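PDB 5A04: aldose-aldose oxidoreductase from Caulobacter crescentus, which probably oxidises one aldose sugar while reducing another, using a bound NADP(H) cofactor to carry the hydride between them. Local coordinates for residues A204-E209 with N226-F231; V157-G162 with A237-A242; Y9-L14 with Y78-N83; A36-T41 with Y60-F65. One frame throughout, in Å; residues are numbered along the deposited sequence.

In the fold
From the N terminus, residues 9-14 open contact 3, which closes only when the chain reaches 78-83. Within that excursion, 36-41 pairs with 60-65, so contact 4 lies wholly inside contact 3. The two touch through strands 7-12 and 32-38, neighbours in the Rossmann sheet, and both reach NADPH. In the C-terminal domain the order repeats: 157-162 waits for 237-242 in contact 2, and contact 1, 204-209 with 226-231, is completed in between. Strands 224-230 and 236-242, consecutive in the chain, join these two in one mixed sheet that faces the second subunit. No contact crosses another, and the pairs stand on opposite sides of the chain's centre.

Contact 1 of 4, residues A204-E209 with N226-F231; sequences AVNAVE and NFQLLF
Asn-206 and Gln-228 both swing CG anti to the carbonyl carbon and beside the backbone N (chi1 -81° and -55°), and the glutamine chain then runs extended, so that two amides from neighbouring strands meet. Asn-206 ND2 gives an almost straight hydrogen bond to Gln-228 OE1 at 3.0 Å, with the acceptor in the asparagine's own amide plane. The two planes lie only 21° apart, so the amides form a nearly flat pair. The extra methylene of glutamine carries OE1 out to the level of the asparagine ND2. Their other polar atoms are used too, Asn-206 OD1 by Thr-336 and Gln-228 NE2 by Asn-238 and by Asn-226 O of the second subunit, which packs on this face.

The strands form an antiparallel ladder. Asn-206 and Gln-228 are a hydrogen-bonded pair, with Gln-228 N to Asn-206 O at 2.8 Å and Asn-206 N to Gln-228 O at 3.0 Å. Val-208 N reaches Asn-226 O at 2.9 Å, whereas the last rung, Ala-204 N to Leu-230 O, is weak. On the other face the side chains are apolar, which suits a face covered by helices. Val-205 lies along Leu-229, with CG2 3.8 Å from CD2, and the small Ala-207 meets Phe-227 CB to CB at 4.0 Å, where the backbones come close.

Phe-227 sends its ring away from this pair onto Leu-183 and Leu-191 of helix 182-198, Leu-229 rests on Ala-194 of the same helix, and Val-205 and Ala-207 lie against Ile-327 of helix 314-333; strand 236-242 continues the sheet beyond 224-230.

Contact 2 of 4, residues V157-G162 with A237-A242; sequences VVTDHG and ANCVSA
The carboxylate of Asp-160 leans across to Val-240, its OD1 3.4 Å from both CB and CG2 of the valine, while OD2 turns to a salt bridge with Arg-249. The imidazole of His-161 leads away from the partner strand, its two nitrogens held by Ser-190 and Thr-265; the latter also lines the glucose pocket. These groups sit on the parallel pair at the middle of the mixed sheet of the C-terminal alpha/beta domain.

The ladder is in even register. Asn-238 N bonds to Val-157 O at 2.9 Å and Val-240 N to Thr-159 O at 2.9 Å, while the return bonds come from Thr-159 N and His-161 N. Ala-242 N to His-161 O is longer, at 3.2 Å.

On the face toward helix 182-198, small side chains suit the close fit: Val-157 meets Ala-237, CB to CB at 3.9 Å, and Thr-159 lays CG2 3.7 Å from Cys-239 SG. The threonine hydroxyl, anti to the backbone N (chi1 177°), is thereby turned to Arg-249 O. The opposite face, carrying Val-158, Asp-160 and Asn-238, meets the second subunit. There a water donates to Asp-160 OD1 at 2.7 Å and, weakly, to Asn-238 O.

Contact 3 of 4, residues Y9-L14 with Y78-N83; sequences YAILGL and YVITPN. With NDP (NADPH dihydro-nicotinamide-adenine-dinucleotide phosphate), chain G.
Ile-11 and Tyr-78 run alongside each other, with Ile-11 CD1 3.8 Å from Tyr-78 CB. At the edge of the Tyr-9 ring, near its plane, the same CB meets CD2. Ile-80 places CD1 over the centre of the Tyr-78 ring, and the Ile-11 CG2 branch touches that methyl. Branched isoleucines and a flat aromatic fit tightly here, between parallel strands 7-12 and 76-79 of a Rossmann fold; the crossover after strand 59-60 puts 76-79 beside 7-12, opposite 32-38. Tyr-78 is apolar at its root and polar at its tip, where OH bonds to Glu-103 and Gln-296.

On the other side of the sheet Leu-12 CD2 presses to 3.5 Å from Thr-81 CG2. The backbones are stitched by Tyr-78 N to Ala-10 O at 2.8 Å, then by Leu-12 N to Tyr-78 O and Ile-80 N to Leu-12 O.

Beyond these bonds both segments open into loops at NADPH. Gly-13, with positive phi (97°), belongs to what is probably the glycine-rich Rossmann turn; a beta carbon there would collide with the preceding carbonyl and with Ile-80 O. The turn offers Leu-14 N to O3X of the adenosine ribose 2'-phosphate at 2.8 Å. O3D of the nicotinamide ribose lies 3.0 Å from Thr-81 O and 2.9 Å from Asn-83 OD1. Pro-82, rigid and apolar, sets its CD 3.3 Å from O4B of the adenosine ribose.

Contact 4 of 4, residues A36-T41 with Y60-F65; sequences ALVSGT and YSYETF. With NDP (NADPH dihydro-nicotinamide-adenine-dinucleotide phosphate), chain G.
Oxygen O1X of the 2'-phosphate on the adenosine ribose of NADPH is gripped from both segments: Gly-40 N donates to it at 3.0 Å, and Tyr-62 OH reaches it at 2.5 Å in a bond of weak geometry. The Tyr-62 ring carries the Ser-39 to Gly-40 peptide on one face, with Ser-39 C over its centre and Gly-40 N nearer the rim, 3.3 Å from Tyr-62 CE2. Glycine suits this place because a beta carbon would run into the ring. Thr-41 OG1 adds a bond to O2X at 2.8 Å. With chi1 at -178°, Ser-39 extends its OG toward the 2'-phosphate; this oxygen also accepts from Thr-41 N, an ST turn that shapes the loop.

This loop follows the second strand of the Rossmann fold, where such enzymes commonly read the adenosine ribose; the hydroxyls and the Gly-40 amide here are consistent with a preference for the phosphorylated cofactor. Strand 32-38 is paired in parallel with strand 59-60, at the edge of the sheet: Tyr-60 N bonds to Leu-37 O at 2.8 Å, and Ser-39 N to Tyr-60 O at 2.9 Å. Leu-37 O also lies at the edge of the Tyr-60 ring.

Val-38 packs with both branches on Phe-65. CG1 and CG2 each stand 3.8 Å from Phe-65 CD1, the two side chains crossing at about a right angle, and CG1 also touches Tyr-62. Ser-61 OG accepts from Thr-64 N at 3.1 Å, an ST motif that bends the chain at residues 61-64 just before Phe-65.

Contact 1 of 4, residues A204-E209 with N226-F231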
# COMPACT_ATOMS: atom_id res chain seq x y z
N ALA A 204 8.26 15.43 -2.81
CA ALA A 204 8.24 14.81 -4.13
C ALA A 204 7.04 13.89 -4.24
O ALA A 204 6.63 13.28 -3.24
CB ALA A 204 9.53 14.05 -4.40
N VAL A 205 6.49 13.80 -5.44
CA VAL A 205 5.25 13.09 -5.69
C VAL A 205 5.33 12.30 -7.00
O VAL A 205 5.71 12.86 -8.03
CB VAL A 205 4.06 14.08 -5.80
CG1 VAL A 205 2.77 13.33 -6.12
CG2 VAL A 205 3.93 14.90 -4.52
N ASN A 206 4.97 11.02 -6.94
CA ASN A 206 4.69 10.19 -8.13
C ASN A 206 3.23 9.84 -8.16
O ASN A 206 2.59 9.76 -7.11
CB ASN A 206 5.47 8.87 -8.13
CG ASN A 206 6.89 8.99 -8.60
OD1 ASN A 206 7.24 9.91 -9.35
ND2 ASN A 206 7.73 8.04 -8.18
N ALA A 207 2.69 9.55 -9.34
CA ALA A 207 1.33 9.04 -9.43
C ALA A 207 1.09 8.25 -10.70
O ALA A 207 1.71 8.50 -11.73
CB ALA A 207 0.32 10.20 -9.33
N VAL A 208 0.17 7.30 -10.61
CA VAL A 208 -0.33 6.54 -11.75
C VAL A 208 -1.85 6.60 -11.73
O VAL A 208 -2.47 6.37 -10.69
CB VAL A 208 0.15 5.06 -11.72
CG1 VAL A 208 1.66 4.99 -11.90
CG2 VAL A 208 -0.22 4.40 -10.43
N GLU A 209 -2.46 6.92 -12.88
CA GLU A 209 -3.91 6.92 -12.99
C GLU A 209 -4.39 5.73 -13.80
O GLU A 209 -3.73 5.31 -14.75
CB GLU A 209 -4.42 8.22 -13.64
CG GLU A 209 -5.94 8.35 -13.60
CD GLU A 209 -6.52 9.10 -14.78
OE1 GLU A 209 -5.93 10.15 -15.18
OE2 GLU A 209 -7.58 8.65 -15.28
N ASN A 226 -3.27 6.40 -7.85
CA ASN A 226 -2.42 6.02 -6.73
C ASN A 226 -1.19 6.89 -6.74
O ASN A 226 -0.71 7.28 -7.82
CB ASN A 226 -2.03 4.54 -6.83
CG ASN A 226 -3.24 3.63 -6.83
OD1 ASN A 226 -4.31 3.99 -6.32
ND2 ASN A 226 -3.09 2.44 -7.41
N PHE A 227 -0.68 7.23 -5.57
CA PHE A 227 0.44 8.16 -5.54
C PHE A 227 1.45 7.80 -4.47
O PHE A 227 1.16 7.08 -3.50
CB PHE A 227 -0.06 9.61 -5.36
CG PHE A 227 -1.04 9.82 -4.23
CD1 PHE A 227 -2.39 9.52 -4.38
CD2 PHE A 227 -0.60 10.36 -3.02
CE1 PHE A 227 -3.30 9.74 -3.32
CE2 PHE A 227 -1.50 10.59 -1.97
CZ PHE A 227 -2.85 10.27 -2.12
N GLN A 228 2.67 8.27 -4.70
CA GLN A 228 3.77 8.09 -3.76
C GLN A 228 4.20 9.45 -3.27
O GLN A 228 4.25 10.39 -4.07
CB GLN A 228 4.96 7.41 -4.43
CG GLN A 228 4.64 6.09 -5.09
CD GLN A 228 5.89 5.40 -5.57
OE1 GLN A 228 6.53 5.86 -6.52
NE2 GLN A 228 6.25 4.29 -4.91
N LEU A 229 4.52 9.55 -1.99
CA LEU A 229 5.05 10.78 -1.41
C LEU A 229 6.39 10.53 -0.75
O LEU A 229 6.59 9.51 -0.08
CB LEU A 229 4.08 11.35 -0.36
CG LEU A 229 2.62 11.56 -0.78
CD1 LEU A 229 1.77 11.95 0.42
CD2 LEU A 229 2.52 12.62 -1.86
N LEU A 230 7.32 11.47 -0.93
CA LEU A 230 8.56 11.47 -0.17
C LEU A 230 8.59 12.70 0.72
O LEU A 230 8.19 13.78 0.28
CB LEU A 230 9.77 11.46 -1.11
CG LEU A 230 11.16 11.51 -0.47
CD1 LEU A 230 11.48 10.24 0.32
CD2 LEU A 230 12.21 11.73 -1.58
N PHE A 231 9.04 12.54 1.97
CA PHE A 231 9.08 13.65 2.93
C PHE A 231 10.53 14.02 3.28
O PHE A 231 11.43 13.20 3.09
CB PHE A 231 8.30 13.25 4.20
CG PHE A 231 6.83 13.01 3.97
CD1 PHE A 231 6.36 11.76 3.61
CD2 PHE A 231 5.92 14.05 4.12
CE1 PHE A 231 4.99 11.55 3.40
CE2 PHE A 231 4.56 13.85 3.91
CZ PHE A 231 4.09 12.59 3.56

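Contact 2 of 4, residues V157-G162 with A237-A242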
# COMPACT_ATOMS: atom_id res chain seq x y z
N VAL A 157 4.37 4.93 5.23
CA VAL A 157 2.94 5.02 5.45
C VAL A 157 2.28 4.37 4.25
O VAL A 157 2.52 4.79 3.11
CB VAL A 157 2.43 6.46 5.57
CG1 VAL A 157 0.91 6.46 5.76
CG2 VAL A 157 3.10 7.17 6.75
N VAL A 158 1.48 3.33 4.48
CA VAL A 158 0.76 2.70 3.39
C VAL A 158 -0.72 2.86 3.67
O VAL A 158 -1.23 2.33 4.66
CB VAL A 158 1.14 1.20 3.23
CG1 VAL A 158 0.26 0.52 2.18
CG2 VAL A 158 2.62 1.06 2.84
N THR A 159 -1.41 3.62 2.82
CA THR A 159 -2.79 3.97 3.12
C THR A 159 -3.65 3.92 1.86
O THR A 159 -3.27 4.42 0.78
CB THR A 159 -2.88 5.38 3.81
OG1 THR A 159 -4.24 5.74 4.03
CG2 THR A 159 -2.19 6.49 2.96
N ASP A 160 -4.81 3.27 1.99
CA ASP A 160 -5.72 3.02 0.89
C ASP A 160 -7.10 3.56 1.23
O ASP A 160 -7.64 3.23 2.28
CB ASP A 160 -5.85 1.52 0.60
CG ASP A 160 -4.52 0.83 0.39
OD1 ASP A 160 -3.57 1.48 -0.10
OD2 ASP A 160 -4.44 -0.38 0.70
N HIS A 161 -7.65 4.40 0.36
CA HIS A 161 -9.02 4.88 0.53
C HIS A 161 -9.78 4.81 -0.78
O HIS A 161 -9.32 5.32 -1.81
CB HIS A 161 -9.05 6.31 1.07
CG HIS A 161 -8.75 6.41 2.54
ND1 HIS A 161 -7.46 6.47 3.03
CD2 HIS A 161 -9.57 6.45 3.62
CE1 HIS A 161 -7.51 6.54 4.35
NE2 HIS A 161 -8.77 6.54 4.73
N GLY A 162 -10.96 4.20 -0.74
CA GLY A 162 -11.77 4.09 -1.93
C GLY A 162 -13.12 3.50 -1.60
O GLY A 162 -13.29 2.87 -0.54
N ALA A 237 5.44 7.48 1.57
CA ALA A 237 4.07 6.98 1.62
C ALA A 237 3.65 6.42 0.27
O ALA A 237 3.97 6.98 -0.79
CB ALA A 237 3.09 8.08 2.07
N ASN A 238 2.96 5.28 0.31
CA ASN A 238 2.28 4.68 -0.84
C ASN A 238 0.80 4.80 -0.60
O ASN A 238 0.31 4.26 0.40
CB ASN A 238 2.60 3.19 -0.99
CG ASN A 238 3.76 2.90 -1.91
OD1 ASN A 238 4.40 3.80 -2.46
ND2 ASN A 238 4.05 1.61 -2.07
N CYS A 239 0.09 5.46 -1.51
CA CYS A 239 -1.32 5.80 -1.30
C CYS A 239 -2.21 5.31 -2.44
O CYS A 239 -1.89 5.50 -3.62
CB CYS A 239 -1.47 7.31 -1.15
SG CYS A 239 -0.44 8.06 0.16
N VAL A 240 -3.35 4.73 -2.08
CA VAL A 240 -4.38 4.39 -3.06
C VAL A 240 -5.57 5.35 -2.95
O VAL A 240 -6.01 5.66 -1.84
CB VAL A 240 -4.87 2.93 -2.89
CG1 VAL A 240 -6.21 2.71 -3.59
CG2 VAL A 240 -3.80 1.95 -3.41
N SER A 241 -6.07 5.80 -4.10
CA SER A 241 -7.33 6.53 -4.21
C SER A 241 -8.16 5.85 -5.29
O SER A 241 -7.68 5.71 -6.42
CB SER A 241 -7.08 8.00 -4.59
OG SER A 241 -8.30 8.69 -4.76
N ALA A 242 -9.39 5.43 -4.98
CA ALA A 242 -10.15 4.64 -5.95
C ALA A 242 -11.66 4.84 -5.85
O ALA A 242 -12.20 5.08 -4.77
CB ALA A 242 -9.80 3.15 -5.79
O HOH W 1 -1.09 2.05 -1.01

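Contact 3 of 4, residues Y9-L14 with Y78-N83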
# COMPACT_ATOMS: atom_id res chain seq x y z
N TYR A 9 -24.77 27.22 14.87
CA TYR A 9 -24.44 26.80 13.50
C TYR A 9 -25.60 26.98 12.53
O TYR A 9 -26.74 26.61 12.83
CB TYR A 9 -24.06 25.31 13.49
CG TYR A 9 -22.61 25.00 13.78
CD1 TYR A 9 -22.10 25.05 15.07
CD2 TYR A 9 -21.77 24.61 12.74
CE1 TYR A 9 -20.76 24.75 15.32
CE2 TYR A 9 -20.45 24.31 12.97
CZ TYR A 9 -19.94 24.38 14.25
OH TYR A 9 -18.61 24.06 14.45
N ALA A 10 -25.31 27.55 11.36
CA ALA A 10 -26.18 27.41 10.21
C ALA A 10 -25.63 26.28 9.34
O ALA A 10 -24.47 26.32 8.95
CB ALA A 10 -26.26 28.73 9.41
N ILE A 11 -26.44 25.26 9.07
CA ILE A 11 -26.02 24.18 8.18
C ILE A 11 -26.48 24.51 6.76
O ILE A 11 -27.66 24.77 6.51
CB ILE A 11 -26.60 22.82 8.63
CG1 ILE A 11 -26.18 22.51 10.08
CG2 ILE A 11 -26.12 21.70 7.70
CD1 ILE A 11 -24.67 22.48 10.32
N LEU A 12 -25.52 24.54 5.83
CA LEU A 12 -25.80 24.98 4.47
C LEU A 12 -25.57 23.82 3.51
O LEU A 12 -24.45 23.33 3.39
CB LEU A 12 -24.93 26.20 4.12
CG LEU A 12 -25.23 26.93 2.81
CD1 LEU A 12 -24.71 28.38 2.90
CD2 LEU A 12 -24.59 26.23 1.62
N GLY A 13 -26.63 23.41 2.82
CA GLY A 13 -26.59 22.27 1.90
C GLY A 13 -27.11 21.03 2.59
O GLY A 13 -26.33 20.27 3.18
N LEU A 14 -28.42 20.81 2.54
CA LEU A 14 -29.05 19.75 3.35
C LEU A 14 -29.09 18.42 2.58
O LEU A 14 -30.16 17.86 2.27
CB LEU A 14 -30.45 20.20 3.79
CG LEU A 14 -30.48 21.53 4.57
CD1 LEU A 14 -31.89 21.87 5.07
CD2 LEU A 14 -29.48 21.55 5.74
N TYR A 78 -21.73 26.20 8.24
CA TYR A 78 -21.08 24.95 7.88
C TYR A 78 -21.51 24.63 6.45
O TYR A 78 -22.67 24.31 6.20
CB TYR A 78 -21.46 23.84 8.88
CG TYR A 78 -20.69 22.54 8.82
CD1 TYR A 78 -19.84 22.24 7.75
CD2 TYR A 78 -20.81 21.60 9.84
CE1 TYR A 78 -19.15 21.03 7.70
CE2 TYR A 78 -20.13 20.39 9.80
CZ TYR A 78 -19.30 20.11 8.73
OH TYR A 78 -18.62 18.92 8.70
N VAL A 79 -20.57 24.76 5.52
CA VAL A 79 -20.83 24.53 4.11
C VAL A 79 -20.63 23.06 3.73
O VAL A 79 -19.52 22.54 3.81
CB VAL A 79 -19.91 25.41 3.25
CG1 VAL A 79 -20.14 25.13 1.76
CG2 VAL A 79 -20.13 26.90 3.58
N ILE A 80 -21.73 22.41 3.32
CA ILE A 80 -21.73 20.98 3.05
C ILE A 80 -22.37 20.73 1.68
O ILE A 80 -23.31 19.94 1.51
CB ILE A 80 -22.48 20.19 4.18
CG1 ILE A 80 -22.08 20.75 5.56
CG2 ILE A 80 -22.16 18.70 4.11
CD1 ILE A 80 -22.62 19.96 6.79
N THR A 81 -21.81 21.41 0.68
CA THR A 81 -22.29 21.36 -0.70
C THR A 81 -21.31 20.59 -1.59
O THR A 81 -20.24 20.24 -1.14
CB THR A 81 -22.42 22.78 -1.25
OG1 THR A 81 -21.11 23.36 -1.28
CG2 THR A 81 -23.32 23.62 -0.34
N PRO A 82 -21.68 20.35 -2.87
CA PRO A 82 -20.65 19.87 -3.81
C PRO A 82 -19.41 20.76 -3.79
O PRO A 82 -19.49 21.95 -3.45
CB PRO A 82 -21.36 19.92 -5.16
CG PRO A 82 -22.81 19.66 -4.79
CD PRO A 82 -23.02 20.38 -3.50
N ASN A 83 -18.27 20.17 -4.14
CA ASN A 83 -16.97 20.78 -3.95
C ASN A 83 -16.82 22.13 -4.63
O ASN A 83 -16.27 23.05 -4.05
CB ASN A 83 -15.87 19.83 -4.44
CG ASN A 83 -15.93 18.48 -3.76
OD1 ASN A 83 -16.45 18.37 -2.65
ND2 ASN A 83 -15.39 17.45 -4.41
PA NDP G . -25.21 15.30 -1.29
O1A NDP G . -25.34 15.29 -2.77
O2A NDP G . -25.78 14.15 -0.50
O5B NDP G . -25.81 16.69 -0.66
C5B NDP G . -25.30 17.78 -1.38
C4B NDP G . -26.26 18.94 -1.08
O4B NDP G . -25.69 20.18 -1.49
C3B NDP G . -27.58 18.75 -1.86
O3B NDP G . -28.48 17.96 -1.16
C2B NDP G . -28.11 20.19 -1.86
O2B NDP G . -28.67 20.51 -0.72
C1B NDP G . -26.76 21.02 -1.91
N9A NDP G . -26.48 21.55 -3.25
C8A NDP G . -26.35 22.88 -3.61
N7A NDP G . -26.12 23.06 -4.92
C5A NDP G . -26.11 21.76 -5.45
C6A NDP G . -25.91 21.28 -6.75
N6A NDP G . -25.69 22.15 -7.79
N1A NDP G . -25.94 19.94 -7.03
C2A NDP G . -26.17 19.12 -5.93
N3A NDP G . -26.37 19.44 -4.65
C4A NDP G . -26.33 20.80 -4.42
O3 NDP G . -23.55 15.34 -1.13
PN NDP G . -22.95 14.87 0.31
O1N NDP G . -23.62 15.50 1.46
O2N NDP G . -22.42 13.46 0.29
O5D NDP G . -21.41 15.72 0.22
C5D NDP G . -21.54 17.11 0.30
C4D NDP G . -20.16 17.66 0.78
O4D NDP G . -19.80 16.99 2.02
C3D NDP G . -19.01 17.32 -0.24
O3D NDP G . -18.04 18.38 -0.25
C2D NDP G . -18.38 16.07 0.35
O2D NDP G . -16.99 15.98 0.06
C1D NDP G . -18.55 16.37 1.88
N1N NDP G . -18.63 15.11 2.64
C2N NDP G . -17.80 14.90 3.72
C3N NDP G . -17.91 13.74 4.43
C7N NDP G . -17.03 13.51 5.58
O7N NDP G . -16.96 12.41 6.15
N7N NDP G . -16.24 14.56 6.04
C4N NDP G . -18.89 12.68 4.08
C5N NDP G . -19.69 12.98 2.89
C6N NDP G . -19.56 14.13 2.23
P2B NDP G . -30.11 21.46 -0.77
O1X NDP G . -29.64 22.62 -1.63
O2X NDP G . -31.03 20.47 -1.43
O3X NDP G . -30.36 21.76 0.70

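Contact 4 of 4, residues A36-T41 with Y60-F65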
# COMPACT_ATOMS: atom_id res chain seq x y z
N ALA A 36 -29.70 27.45 12.53
CA ALA A 36 -30.32 27.85 11.26
C ALA A 36 -30.07 26.82 10.16
O ALA A 36 -29.16 25.99 10.26
CB ALA A 36 -29.80 29.22 10.82
N LEU A 37 -30.91 26.88 9.12
CA LEU A 37 -30.81 26.00 7.97
C LEU A 37 -30.75 26.81 6.69
O LEU A 37 -31.48 27.80 6.54
CB LEU A 37 -32.00 25.04 7.92
CG LEU A 37 -32.15 24.14 9.14
CD1 LEU A 37 -33.51 23.45 9.09
CD2 LEU A 37 -31.04 23.11 9.20
N VAL A 38 -29.88 26.40 5.77
CA VAL A 38 -29.78 27.05 4.46
C VAL A 38 -29.86 25.98 3.38
O VAL A 38 -29.06 25.05 3.38
CB VAL A 38 -28.47 27.84 4.32
CG1 VAL A 38 -28.50 28.66 3.03
CG2 VAL A 38 -28.25 28.73 5.51
N SER A 39 -30.83 26.11 2.48
CA SER A 39 -31.13 25.06 1.51
C SER A 39 -31.69 25.61 0.22
O SER A 39 -32.42 26.60 0.23
CB SER A 39 -32.14 24.06 2.09
OG SER A 39 -32.39 23.01 1.16
N GLY A 40 -31.37 24.95 -0.89
CA GLY A 40 -31.98 25.27 -2.18
C GLY A 40 -33.26 24.49 -2.43
O GLY A 40 -33.86 24.57 -3.50
N THR A 41 -33.69 23.72 -1.43
CA THR A 41 -34.90 22.91 -1.55
C THR A 41 -35.90 23.29 -0.46
O THR A 41 -35.72 22.92 0.70
CB THR A 41 -34.60 21.40 -1.42
OG1 THR A 41 -33.63 21.02 -2.41
CG2 THR A 41 -35.88 20.58 -1.62
N TYR A 60 -33.24 29.73 5.49
CA TYR A 60 -32.81 30.54 4.35
C TYR A 60 -32.73 29.71 3.08
O TYR A 60 -32.37 28.54 3.12
CB TYR A 60 -31.44 31.16 4.62
CG TYR A 60 -31.40 32.05 5.84
CD1 TYR A 60 -31.23 31.51 7.10
CD2 TYR A 60 -31.52 33.44 5.72
CE1 TYR A 60 -31.19 32.32 8.22
CE2 TYR A 60 -31.48 34.25 6.84
CZ TYR A 60 -31.32 33.68 8.09
OH TYR A 60 -31.27 34.48 9.22
N SER A 61 -33.09 30.32 1.95
CA SER A 61 -32.77 29.74 0.65
C SER A 61 -31.37 30.21 0.25
O SER A 61 -30.79 31.04 0.92
CB SER A 61 -33.80 30.16 -0.40
OG SER A 61 -33.65 31.55 -0.68
N TYR A 62 -30.84 29.69 -0.85
CA TYR A 62 -29.57 30.24 -1.34
C TYR A 62 -29.76 31.68 -1.83
O TYR A 62 -28.82 32.46 -1.85
CB TYR A 62 -28.99 29.36 -2.46
CG TYR A 62 -28.64 27.96 -2.02
CD1 TYR A 62 -28.17 27.70 -0.74
CD2 TYR A 62 -28.81 26.89 -2.89
CE1 TYR A 62 -27.87 26.42 -0.34
CE2 TYR A 62 -28.50 25.59 -2.49
CZ TYR A 62 -28.04 25.37 -1.21
OH TYR A 62 -27.74 24.08 -0.82
N GLU A 63 -30.99 32.03 -2.22
CA GLU A 63 -31.27 33.39 -2.67
C GLU A 63 -31.31 34.38 -1.51
O GLU A 63 -30.95 35.55 -1.68
CB GLU A 63 -32.60 33.43 -3.44
CG GLU A 63 -32.60 32.58 -4.70
CD GLU A 63 -33.94 32.58 -5.40
OE1 GLU A 63 -34.97 32.74 -4.71
OE2 GLU A 63 -33.96 32.42 -6.64
N THR A 64 -31.73 33.93 -0.33
CA THR A 64 -31.84 34.84 0.80
C THR A 64 -30.69 34.69 1.80
O THR A 64 -30.68 35.38 2.81
CB THR A 64 -33.19 34.67 1.57
OG1 THR A 64 -33.26 33.37 2.16
CG2 THR A 64 -34.39 34.89 0.65
N PHE A 65 -29.75 33.80 1.52
CA PHE A 65 -28.68 33.46 2.47
C PHE A 65 -27.90 34.68 2.98
O PHE A 65 -27.55 34.74 4.15
CB PHE A 65 -27.71 32.45 1.83
CG PHE A 65 -26.44 32.20 2.63
CD1 PHE A 65 -26.50 31.75 3.94
CD2 PHE A 65 -25.20 32.40 2.05
CE1 PHE A 65 -25.34 31.51 4.66
CE2 PHE A 65 -24.03 32.18 2.77
CZ PHE A 65 -24.10 31.74 4.09
PA NDP G . -25.21 15.30 -1.29
O1A NDP G . -25.34 15.29 -2.77
O2A NDP G . -25.78 14.15 -0.50
O5B NDP G . -25.81 16.69 -0.66
C5B NDP G . -25.30 17.78 -1.38
C4B NDP G . -26.26 18.94 -1.08
O4B NDP G . -25.69 20.18 -1.49
C3B NDP G . -27.58 18.75 -1.86
O3B NDP G . -28.48 17.96 -1.16
C2B NDP G . -28.11 20.19 -1.86
O2B NDP G . -28.67 20.51 -0.72
C1B NDP G . -26.76 21.02 -1.91
N9A NDP G . -26.48 21.55 -3.25
C8A NDP G . -26.35 22.88 -3.61
N7A NDP G . -26.12 23.06 -4.92
C5A NDP G . -26.11 21.76 -5.45
C6A NDP G . -25.91 21.28 -6.75
N6A NDP G . -25.69 22.15 -7.79
N1A NDP G . -25.94 19.94 -7.03
C2A NDP G . -26.17 19.12 -5.93
N3A NDP G . -26.37 19.44 -4.65
C4A NDP G . -26.33 20.80 -4.42
O3 NDP G . -23.55 15.34 -1.13
PN NDP G . -22.95 14.87 0.31
O1N NDP G . -23.62 15.50 1.46
O2N NDP G . -22.42 13.46 0.29
O5D NDP G . -21.41 15.72 0.22
C5D NDP G . -21.54 17.11 0.30
C4D NDP G . -20.16 17.66 0.78
O4D NDP G . -19.80 16.99 2.02
C3D NDP G . -19.01 17.32 -0.24
O3D NDP G . -18.04 18.38 -0.25
C2D NDP G . -18.38 16.07 0.35
O2D NDP G . -16.99 15.98 0.06
C1D NDP G . -18.55 16.37 1.88
N1N NDP G . -18.63 15.11 2.64
C2N NDP G . -17.80 14.90 3.72
C3N NDP G . -17.91 13.74 4.43
C7N NDP G . -17.03 13.51 5.58
O7N NDP G . -16.96 12.41 6.15
N7N NDP G . -16.24 14.56 6.04
C4N NDP G . -18.89 12.68 4.08
C5N NDP G . -19.69 12.98 2.89
C6N NDP G . -19.56 14.13 2.23
P2B NDP G . -30.11 21.46 -0.77
O1X NDP G . -29.64 22.62 -1.63
O2X NDP G . -31.03 20.47 -1.43
O3X NDP G . -30.36 21.76 0.70